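Local coordinates for mandelate racemase/muconate lactonizing protein (Alicyclobacillus acidocaldarius LAA1, PDB 3QLD), which belongs to the enolase superfamily, joining an N-terminal capping domain to a TIM-type barrel domain, although its own specific function is not established, at residues A[65-69]-A[70-74]; A[158-162]-A[163-167]; A[268-271]-A[272-275]. One frame throughout, in Å; residues are numbered along the deposited sequence.

Contact 1 of 3, residues A[65-69]-A[70-74]; sequences WVMLV and HHLVP. With SO4 (sulfate ion), chain E.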
ATOM      1  N   TRP A  65      -5.112  11.860   6.416  1.00 19.26           N
ATOM      2  CA  TRP A  65      -6.006  12.626   7.300  1.00 20.16           C
ATOM      3  C   TRP A  65      -7.227  11.785   7.625  1.00 19.61           C
ATOM      4  O   TRP A  65      -7.595  11.566   8.798  1.00 20.26           O
ATOM      5  CB  TRP A  65      -6.385  13.932   6.582  1.00 19.46           C
ATOM      6  CG  TRP A  65      -7.363  14.760   7.422  1.00 24.97           C
ATOM      7  CD1 TRP A  65      -8.764  14.794   7.334  1.00 28.01           C
ATOM      8  CD2 TRP A  65      -7.008  15.604   8.510  1.00 23.36           C
ATOM      9  NE1 TRP A  65      -9.270  15.642   8.328  1.00 27.91           N
ATOM     10  CE2 TRP A  65      -8.214  16.156   9.041  1.00 24.99           C
ATOM     11  CE3 TRP A  65      -5.763  15.977   9.082  1.00 25.93           C
ATOM     12  CZ2 TRP A  65      -8.211  17.074  10.110  1.00 27.50           C
ATOM     13  CZ3 TRP A  65      -5.772  16.893  10.130  1.00 28.91           C
ATOM     14  CH2 TRP A  65      -6.978  17.428  10.622  1.00 28.15           C
ATOM     15  N   VAL A  66      -7.878  11.215   6.604  1.00 19.64           N
ATOM     16  CA  VAL A  66      -9.083  10.420   6.899  1.00 21.27           C
ATOM     17  C   VAL A  66      -8.806   9.109   7.569  1.00 19.73           C
ATOM     18  O   VAL A  66      -9.624   8.601   8.293  1.00 20.28           O
ATOM     19  CB  VAL A  66     -10.040  10.204   5.616  1.00 21.77           C
ATOM     20  CG1 VAL A  66     -10.533  11.542   5.123  1.00 26.32           C
ATOM     21  CG2 VAL A  66      -9.352   9.456   4.505  1.00 24.20           C
HETATM   22  N   MSE A  67      -7.670   8.498   7.246  1.00 20.70           N
HETATM   23  CA  MSE A  67      -7.220   7.299   7.926  1.00 21.17           C
HETATM   24  C   MSE A  67      -7.097   7.651   9.436  1.00 21.05           C
HETATM   25  O   MSE A  67      -7.570   6.890  10.294  1.00 20.28           O
HETATM   26  CB  MSE A  67      -5.890   6.848   7.253  1.00 21.42           C
HETATM   27  CG  MSE A  67      -5.190   5.572   7.798  1.00 24.74           C
HETATM   28 SE   MSE A  67      -6.257   3.957   7.972  1.00 29.38          SE
HETATM   29  CE  MSE A  67      -7.047   4.087   6.270  1.00 19.38           C
ATOM     30  N   LEU A  68      -6.478   8.779   9.737  1.00 21.30           N
ATOM     31  CA  LEU A  68      -6.275   9.135  11.197  1.00 21.44           C
ATOM     32  C   LEU A  68      -7.603   9.409  11.914  1.00 22.79           C
ATOM     33  O   LEU A  68      -7.932   8.785  12.901  1.00 22.65           O
ATOM     34  CB  LEU A  68      -5.321  10.325  11.324  1.00 21.05           C
ATOM     35  CG  LEU A  68      -3.882   9.921  11.022  1.00 21.44           C
ATOM     36  CD1 LEU A  68      -3.046  11.156  10.692  1.00 20.49           C
ATOM     37  CD2 LEU A  68      -3.232   9.068  12.191  1.00 23.66           C
ATOM     38  N   VAL A  69      -8.391  10.303  11.344  1.00 23.24           N
ATOM     39  CA  VAL A  69      -9.680  10.680  11.922  1.00 22.69           C
ATOM     40  C   VAL A  69     -10.647   9.538  12.060  1.00 24.69           C
ATOM     41  O   VAL A  69     -11.253   9.391  13.143  1.00 23.82           O
ATOM     42  CB  VAL A  69     -10.300  11.825  11.074  1.00 22.43           C
ATOM     43  CG1 VAL A  69     -11.787  12.190  11.499  1.00 23.02           C
ATOM     44  CG2 VAL A  69      -9.381  13.069  11.033  1.00 24.82           C
ATOM     45  N   HIS A  70     -10.849   8.755  10.982  1.00 22.11           N
ATOM     46  CA  HIS A  70     -11.971   7.840  10.968  1.00 23.89           C
ATOM     47  C   HIS A  70     -11.587   6.402  11.310  1.00 24.87           C
ATOM     48  O   HIS A  70     -12.489   5.583  11.511  1.00 25.08           O
ATOM     49  CB  HIS A  70     -12.752   7.965   9.629  1.00 24.15           C
ATOM     50  CG  HIS A  70     -13.375   9.314   9.430  1.00 26.39           C
ATOM     51  ND1 HIS A  70     -14.479   9.731  10.158  1.00 29.32           N
ATOM     52  CD2 HIS A  70     -13.047  10.354   8.622  1.00 32.64           C
ATOM     53  CE1 HIS A  70     -14.817  10.949   9.786  1.00 28.46           C
ATOM     54  NE2 HIS A  70     -13.947  11.370   8.880  1.00 30.00           N
ATOM     55  N   HIS A  71     -10.285   6.084  11.399  1.00 23.20           N
ATOM     56  CA  HIS A  71      -9.863   4.724  11.626  1.00 24.90           C
ATOM     57  C   HIS A  71      -8.839   4.465  12.720  1.00 25.48           C
ATOM     58  O   HIS A  71      -9.078   3.624  13.633  1.00 25.51           O
ATOM     59  CB  HIS A  71      -9.343   4.107  10.314  1.00 26.49           C
ATOM     60  CG  HIS A  71     -10.354   4.163   9.230  1.00 25.35           C
ATOM     61  ND1 HIS A  71     -11.296   3.164   9.058  1.00 27.28           N
ATOM     62  CD2 HIS A  71     -10.717   5.180   8.396  1.00 26.26           C
ATOM     63  CE1 HIS A  71     -12.130   3.517   8.080  1.00 27.72           C
ATOM     64  NE2 HIS A  71     -11.821   4.744   7.683  1.00 28.47           N
ATOM     65  N   LEU A  72      -7.715   5.173  12.634  1.00 23.91           N
ATOM     66  CA  LEU A  72      -6.619   4.941  13.566  1.00 24.92           C
ATOM     67  C   LEU A  72      -6.864   5.581  14.939  1.00 24.72           C
ATOM     68  O   LEU A  72      -6.737   4.888  15.934  1.00 26.16           O
ATOM     69  CB  LEU A  72      -5.266   5.395  12.972  1.00 25.04           C
ATOM     70  CG  LEU A  72      -4.897   4.802  11.624  1.00 27.04           C
ATOM     71  CD1 LEU A  72      -3.391   5.123  11.398  1.00 26.62           C
ATOM     72  CD2 LEU A  72      -5.122   3.309  11.648  1.00 26.15           C
ATOM     73  N   VAL A  73      -7.285   6.848  14.977  1.00 25.09           N
ATOM     74  CA  VAL A  73      -7.544   7.496  16.297  1.00 26.76           C
ATOM     75  C   VAL A  73      -8.636   6.772  17.073  1.00 26.24           C
ATOM     76  O   VAL A  73      -8.447   6.498  18.295  1.00 26.99           O
ATOM     77  CB  VAL A  73      -7.675   9.043  16.184  1.00 25.60           C
ATOM     78  CG1 VAL A  73      -8.058   9.689  17.558  1.00 29.53           C
ATOM     79  CG2 VAL A  73      -6.363   9.575  15.702  1.00 28.16           C
ATOM     80  N   PRO A  74      -9.736   6.346  16.405  1.00 26.51           N
ATOM     81  CA  PRO A  74     -10.721   5.556  17.158  1.00 27.23           C
ATOM     82  C   PRO A  74     -10.162   4.265  17.708  1.00 27.08           C
ATOM     83  O   PRO A  74     -10.470   3.872  18.854  1.00 28.63           O
ATOM     84  CB  PRO A  74     -11.813   5.298  16.123  1.00 27.07           C
ATOM     85  CG  PRO A  74     -11.782   6.581  15.328  1.00 27.81           C
ATOM     86  CD  PRO A  74     -10.278   6.713  15.078  1.00 25.88           C
TER
HETATM   87  S   SO4 E 403     -13.000  15.207   7.830  1.00 70.50           S
HETATM   88  O1  SO4 E 403     -12.121  15.911   8.781  1.00 67.47           O
HETATM   89  O2  SO4 E 403     -12.263  14.305   6.942  1.00 67.52           O
HETATM   90  O3  SO4 E 403     -13.982  14.400   8.578  1.00 67.89           O
HETATM   91  O4  SO4 E 403     -13.667  16.239   7.017  1.00 69.46           O

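Contact 2 of 3, residues A[158-162]-A[163-167]; sequences DAAVE and QGFRR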
ATOM      1  N   ASP A 158      30.533  22.744  -5.353  1.00 38.64           N
ATOM      2  CA  ASP A 158      31.388  23.720  -4.634  1.00 39.61           C
ATOM      3  C   ASP A 158      30.634  24.444  -3.523  1.00 40.41           C
ATOM      4  O   ASP A 158      31.120  24.497  -2.377  1.00 40.93           O
ATOM      5  CB  ASP A 158      31.914  24.743  -5.641  1.00 37.88           C
ATOM      6  CG  ASP A 158      32.928  24.143  -6.599  1.00 41.02           C
ATOM      7  OD1 ASP A 158      33.422  23.014  -6.348  1.00 39.65           O
ATOM      8  OD2 ASP A 158      33.275  24.804  -7.612  1.00 41.06           O
ATOM      9  N   ALA A 159      29.413  24.915  -3.854  1.00 41.96           N
ATOM     10  CA  ALA A 159      28.555  25.651  -2.914  1.00 41.98           C
ATOM     11  C   ALA A 159      28.180  24.776  -1.737  1.00 42.64           C
ATOM     12  O   ALA A 159      28.266  25.228  -0.585  1.00 43.35           O
ATOM     13  CB  ALA A 159      27.311  26.191  -3.615  1.00 43.50           C
ATOM     14  N   ALA A 160      27.853  23.498  -2.004  1.00 41.04           N
ATOM     15  CA  ALA A 160      27.552  22.585  -0.905  1.00 40.46           C
ATOM     16  C   ALA A 160      28.787  22.355  -0.064  1.00 38.48           C
ATOM     17  O   ALA A 160      28.728  22.261   1.163  1.00 38.17           O
ATOM     18  CB  ALA A 160      27.002  21.232  -1.440  1.00 40.60           C
ATOM     19  N   VAL A 161      29.901  22.174  -0.733  1.00 39.54           N
ATOM     20  CA  VAL A 161      31.125  21.824  -0.004  1.00 41.46           C
ATOM     21  C   VAL A 161      31.562  23.036   0.877  1.00 42.34           C
ATOM     22  O   VAL A 161      31.909  22.856   2.051  1.00 41.28           O
ATOM     23  CB  VAL A 161      32.266  21.410  -0.943  1.00 41.90           C
ATOM     24  CG1 VAL A 161      33.581  21.172  -0.141  1.00 40.45           C
ATOM     25  CG2 VAL A 161      31.879  20.158  -1.710  1.00 42.48           C
ATOM     26  N   GLU A 162      31.459  24.238   0.302  1.00 44.50           N
ATOM     27  CA  GLU A 162      31.884  25.467   0.972  1.00 46.12           C
ATOM     28  C   GLU A 162      31.100  25.566   2.264  1.00 46.58           C
ATOM     29  O   GLU A 162      31.571  26.167   3.246  1.00 47.47           O
ATOM     30  CB  GLU A 162      31.645  26.687   0.085  1.00 47.48           C
ATOM     31  CG  GLU A 162      32.685  26.870  -1.035  1.00 52.54           C
ATOM     32  CD  GLU A 162      32.214  27.780  -2.188  1.00 59.16           C
ATOM     33  OE1 GLU A 162      31.120  28.404  -2.099  1.00 63.32           O
ATOM     34  OE2 GLU A 162      32.954  27.883  -3.206  1.00 63.46           O
ATOM     35  N   GLN A 163      29.932  24.909   2.301  1.00 45.13           N
ATOM     36  CA  GLN A 163      29.012  25.070   3.439  1.00 42.92           C
ATOM     37  C   GLN A 163      29.215  24.005   4.492  1.00 40.71           C
ATOM     38  O   GLN A 163      28.611  24.051   5.557  1.00 40.40           O
ATOM     39  CB  GLN A 163      27.580  25.112   2.948  1.00 43.50           C
ATOM     40  CG  GLN A 163      27.310  26.327   2.071  1.00 48.03           C
ATOM     41  CD  GLN A 163      25.938  26.311   1.477  1.00 52.51           C
ATOM     42  OE1 GLN A 163      24.951  26.441   2.193  1.00 55.30           O
ATOM     43  NE2 GLN A 163      25.855  26.154   0.157  1.00 55.03           N
ATOM     44  N   GLY A 164      30.089  23.047   4.182  1.00 38.97           N
ATOM     45  CA  GLY A 164      30.492  21.988   5.093  1.00 37.34           C
ATOM     46  C   GLY A 164      29.776  20.635   5.019  1.00 35.78           C
ATOM     47  O   GLY A 164      30.036  19.744   5.862  1.00 33.71           O
ATOM     48  N   PHE A 165      28.867  20.480   4.045  1.00 35.40           N
ATOM     49  CA  PHE A 165      28.063  19.231   3.941  1.00 35.24           C
ATOM     50  C   PHE A 165      29.039  18.113   3.693  1.00 34.89           C
ATOM     51  O   PHE A 165      29.941  18.272   2.864  1.00 36.16           O
ATOM     52  CB  PHE A 165      27.134  19.290   2.744  1.00 34.72           C
ATOM     53  CG  PHE A 165      25.939  20.159   2.946  1.00 37.98           C
ATOM     54  CD1 PHE A 165      24.820  19.684   3.648  1.00 34.84           C
ATOM     55  CD2 PHE A 165      25.915  21.454   2.414  1.00 39.05           C
ATOM     56  CE1 PHE A 165      23.703  20.526   3.845  1.00 39.44           C
ATOM     57  CE2 PHE A 165      24.788  22.279   2.593  1.00 44.27           C
ATOM     58  CZ  PHE A 165      23.669  21.783   3.319  1.00 41.02           C
ATOM     59  N   ARG A 166      28.827  16.981   4.341  1.00 34.97           N
ATOM     60  CA  ARG A 166      29.839  15.935   4.410  1.00 35.36           C
ATOM     61  C   ARG A 166      29.587  14.843   3.354  1.00 34.45           C
ATOM     62  O   ARG A 166      30.333  13.856   3.248  1.00 34.12           O
ATOM     63  CB  ARG A 166      29.886  15.363   5.822  1.00 36.00           C
ATOM     64  CG  ARG A 166      30.382  16.424   6.873  1.00 42.04           C
ATOM     65  CD  ARG A 166      31.843  16.913   6.585  1.00 48.98           C
ATOM     66  NE  ARG A 166      32.414  17.497   7.818  1.00 57.77           N
ATOM     67  CZ  ARG A 166      32.498  16.846   8.985  1.00 59.31           C
ATOM     68  NH1 ARG A 166      32.076  15.596   9.077  1.00 61.69           N
ATOM     69  NH2 ARG A 166      33.002  17.425  10.069  1.00 60.76           N
ATOM     70  N   ARG A 167      28.536  15.045   2.563  1.00 34.43           N
ATOM     71  CA  ARG A 167      28.219  14.135   1.432  1.00 32.55           C
ATOM     72  C   ARG A 167      27.555  14.942   0.389  1.00 31.27           C
ATOM     73  O   ARG A 167      26.769  15.863   0.718  1.00 31.14           O
ATOM     74  CB  ARG A 167      27.291  13.015   1.883  1.00 32.40           C
ATOM     75  CG  ARG A 167      27.173  11.835   0.874  1.00 32.45           C
ATOM     76  CD  ARG A 167      26.320  10.656   1.371  1.00 31.29           C
ATOM     77  NE  ARG A 167      24.928  11.079   1.618  1.00 30.63           N
ATOM     78  CZ  ARG A 167      24.138  10.445   2.484  1.00 31.41           C
ATOM     79  NH1 ARG A 167      24.560   9.345   3.078  1.00 28.56           N
ATOM     80  NH2 ARG A 167      22.893  10.858   2.716  1.00 31.93           N
TER

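Contact 3 of 3, residues A[268-271]-A[272-275]; sequences NVKP and GRLG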
ATOM      1  N   ASN A 268      17.934   3.332   3.095  1.00 24.51           N
ATOM      2  CA  ASN A 268      17.436   4.677   3.465  1.00 27.00           C
ATOM      3  C   ASN A 268      16.297   4.483   4.445  1.00 27.71           C
ATOM      4  O   ASN A 268      15.222   3.955   4.093  1.00 25.94           O
ATOM      5  CB  ASN A 268      17.045   5.484   2.218  1.00 25.77           C
ATOM      6  CG  ASN A 268      16.491   6.868   2.525  1.00 24.22           C
ATOM      7  OD1 ASN A 268      16.044   7.127   3.639  1.00 27.61           O
ATOM      8  ND2 ASN A 268      16.468   7.721   1.533  1.00 25.65           N
ATOM      9  N   VAL A 269      16.575   4.840   5.696  1.00 27.01           N
ATOM     10  CA  VAL A 269      15.589   4.687   6.779  1.00 28.54           C
ATOM     11  C   VAL A 269      14.773   5.971   6.922  1.00 29.28           C
ATOM     12  O   VAL A 269      15.348   7.053   7.044  1.00 26.70           O
ATOM     13  CB  VAL A 269      16.281   4.410   8.118  1.00 29.48           C
ATOM     14  CG1 VAL A 269      15.260   4.533   9.349  1.00 26.95           C
ATOM     15  CG2 VAL A 269      16.910   2.983   8.059  1.00 29.65           C
ATOM     16  N   LYS A 270      13.425   5.872   6.897  1.00 29.44           N
ATOM     17  CA  LYS A 270      12.618   7.042   7.301  1.00 28.71           C
ATOM     18  C   LYS A 270      11.592   6.416   8.246  1.00 27.74           C
ATOM     19  O   LYS A 270      10.839   5.553   7.845  1.00 25.71           O
ATOM     20  CB  LYS A 270      11.966   7.727   6.109  1.00 28.10           C
ATOM     21  CG  LYS A 270      12.940   8.230   5.058  1.00 31.30           C
ATOM     22  CD  LYS A 270      12.270   8.949   3.884  1.00 33.91           C
ATOM     23  CE  LYS A 270      13.318   9.168   2.783  1.00 33.31           C
ATOM     24  NZ  LYS A 270      12.794   9.787   1.547  1.00 33.10           N
ATOM     25  N   PRO A 271      11.691   6.723   9.543  1.00 27.12           N
ATOM     26  CA  PRO A 271      10.878   6.061  10.556  1.00 26.30           C
ATOM     27  C   PRO A 271       9.402   6.100  10.200  1.00 25.65           C
ATOM     28  O   PRO A 271       8.697   5.136  10.421  1.00 25.96           O
ATOM     29  CB  PRO A 271      11.227   6.850  11.857  1.00 27.93           C
ATOM     30  CG  PRO A 271      12.628   7.360  11.555  1.00 29.56           C
ATOM     31  CD  PRO A 271      12.677   7.673  10.114  1.00 27.28           C
ATOM     32  N   GLY A 272       8.936   7.202   9.618  1.00 26.09           N
ATOM     33  CA  GLY A 272       7.510   7.301   9.263  1.00 26.01           C
ATOM     34  C   GLY A 272       7.153   6.301   8.167  1.00 26.05           C
ATOM     35  O   GLY A 272       6.144   5.618   8.236  1.00 27.69           O
ATOM     36  N   ARG A 273       8.020   6.156   7.175  1.00 26.21           N
ATOM     37  CA  ARG A 273       7.716   5.243   6.031  1.00 26.76           C
ATOM     38  C   ARG A 273       7.658   3.808   6.591  1.00 26.46           C
ATOM     39  O   ARG A 273       6.906   2.958   6.135  1.00 27.54           O
ATOM     40  CB  ARG A 273       8.853   5.387   4.977  1.00 27.00           C
ATOM     41  CG  ARG A 273       8.601   4.657   3.619  1.00 26.71           C
ATOM     42  CD  ARG A 273       9.887   4.643   2.635  1.00 28.98           C
ATOM     43  NE  ARG A 273      10.850   3.593   3.047  1.00 26.96           N
ATOM     44  CZ  ARG A 273      12.088   3.815   3.494  1.00 32.93           C
ATOM     45  NH1 ARG A 273      12.581   5.047   3.554  1.00 32.72           N
ATOM     46  NH2 ARG A 273      12.854   2.770   3.858  1.00 34.46           N
ATOM     47  N   LEU A 274       8.472   3.526   7.605  1.00 25.62           N
ATOM     48  CA  LEU A 274       8.562   2.149   8.140  1.00 25.46           C
ATOM     49  C   LEU A 274       7.495   1.781   9.142  1.00 24.10           C
ATOM     50  O   LEU A 274       7.309   0.614   9.445  1.00 23.38           O
ATOM     51  CB  LEU A 274       9.989   1.868   8.675  1.00 25.44           C
ATOM     52  CG  LEU A 274      11.044   1.829   7.589  1.00 27.87           C
ATOM     53  CD1 LEU A 274      12.431   1.861   8.268  1.00 27.22           C
ATOM     54  CD2 LEU A 274      10.817   0.508   6.811  1.00 29.47           C
ATOM     55  N   GLY A 275       6.755   2.787   9.661  1.00 24.29           N
ATOM     56  CA  GLY A 275       5.773   2.503  10.691  1.00 22.37           C
ATOM     57  C   GLY A 275       6.127   2.962  12.112  1.00 24.43           C
ATOM     58  O   GLY A 275       5.377   2.637  13.081  1.00 22.84           O
TER

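Contact 1 of 3, residues A[65-69]-A[70-74]
Leu72 N donates to Met67 O at 2.9 Å, and Val73 N to Leu68 O, the five-residue spacing of a pi-type turn set into helix 61-80 of the N-terminal domain. Pro74 follows, where its nitrogen has no hydrogen to offer to the turn before; its CD instead rests 3.4 Å from Val69 O, and at this kinked stretch the axes of the two short segments stand 39° apart.

The inner side is tightly filled. Met67, a selenomethionine, has an unbranched chain bent at chi2 and chi3 (51° and 46°), which brings SE to 3.9 Å from both His71 CB and Leu72 CD2. Leu72 also sends CD1 to within 4.0 Å of Leu68 CD2, and helix 105-123 packs on these apolar chains through Ser107, Val108 and Ile111. His71 is buried too, but its ring turns to the second subunit, where ND1 and NE2 bond to Glu53 and Asp62 of that chain; two carboxylates would probably favour a positively charged imidazole.

The exposed His70 lies alongside the buried Val69, whose CG1 sits 3.5 Å from the ring centroid in a CH-pi contact. Looser is the solvent-facing rim beyond, where a sulfate ion, probably from the crystallisation liquor, bridges Trp65 and His70, with His384, evidently from the C-terminal His tag, as third donor. His70 NE2 donates to sulfate O3 at 3.0 Å, and the indole Trp65 NE1 points almost straight at O1, 2.9 Å away.

Contact 2 of 3, residues A[158-162]-A[163-167]
Ala160 O lies at the edge of the Phe165 ring, close to its plane and 3.2 Å from CD2, while the Ala160 methyl touches the same ring carbon at 4.0 Å. The benzyl group is thus turned edge-on to the last helical turn, and an alanine is small enough to let it come close. Gln163 approaches from another direction. With CG beside the backbone N (chi1 -64°) its extended chain runs back along the helix, and NE2 donates to Ala159 O at 2.7 Å, arriving from well above the carbonyl plane, 71° out of it.

Between these two side chains Gly164 takes the backbone out of helical geometry at a positive phi of 95°, which glycine tolerates easily. Its N bonds to Val161 O at 2.8 Å, and Phe165 N reaches Ala160 O weakly, the pattern of a Schellman motif. It ends helix 150-162 and leads the chain into strand 167-171 of the barrel. Phe165 itself packs on Val140 and Ala142 of strand 137-144 and meets Phe342 edge to face.

Chemically, the carbonyls of the last turn are served partly by bonds that are weak or of another spacing. The Gln163 amide and the faintly positive rim of the Phe165 ring add to Ala159 O and Ala160 O, probably easing the concentration of negative charge there.

Contact 3 of 3, residues A[268-271]-A[272-275]
Leu274 N reaches back 3.1 Å to Lys270 O where the chain leaves strand 266-269 and enters a short, weakly bonded helical turn, 271-274, before Gly275 turns out of it at a positive phi (107°) in a Schellman motif. Pro271, its phi held near the helical value by the ring, suits the first turn, and glycine readily adopts the closing conformation.

Arg273 spans the bend. With CG turned away from its own N (chi1 -172°), the chain runs out and then bends at chi3, carrying the guanidinium end-on to the backbone of Asn268: NH2 and NH1 both donate to Asn268 O, at 2.7 Å and 2.9 Å. This oxygen lies near the guanidinium plane, NH2 almost in line with its C=O bond and NH1 above the carbonyl plane. The strand is one of the parallel strands of the enolase-type barrel, and this strand-to-helix turn follows its C-terminal end, leading to helix 277-289. Asp246 forms salt bridges to both Arg273 NH1 and Lys270 NZ, which lie 5.2 Å apart; NZ also donates to Gly298 O. Crossing the arginine obliquely, the extended Lys270 sets CG 3.5 Å from Arg273 NH1. Elsewhere in the turn Val269 CG1 and Leu274 CD1 touch at 4.0 Å, their branched chains meeting at about a right angle and packing against helix 277-289.

How the contacts relate
From the N terminus, contact 1 comes first, within helix 61-80 of the N-terminal domain; contacts 2 and 3 follow in the barrel domain, so the three stand in series and none nests in or crosses another. Each closes just a turn of the chain. Contact 2 joins the end of helix 150-162 to strand 167-171, and contact 3 takes the chain from strand 266-269 toward helix 277-289. Contacts 1 and 2 lie on opposite sides of the chain's centre, about 42 Å apart between centres, while contact 3 is near the middle. Helix 105-123 touches contacts 1 and 3, linking the capping domain with the barrel.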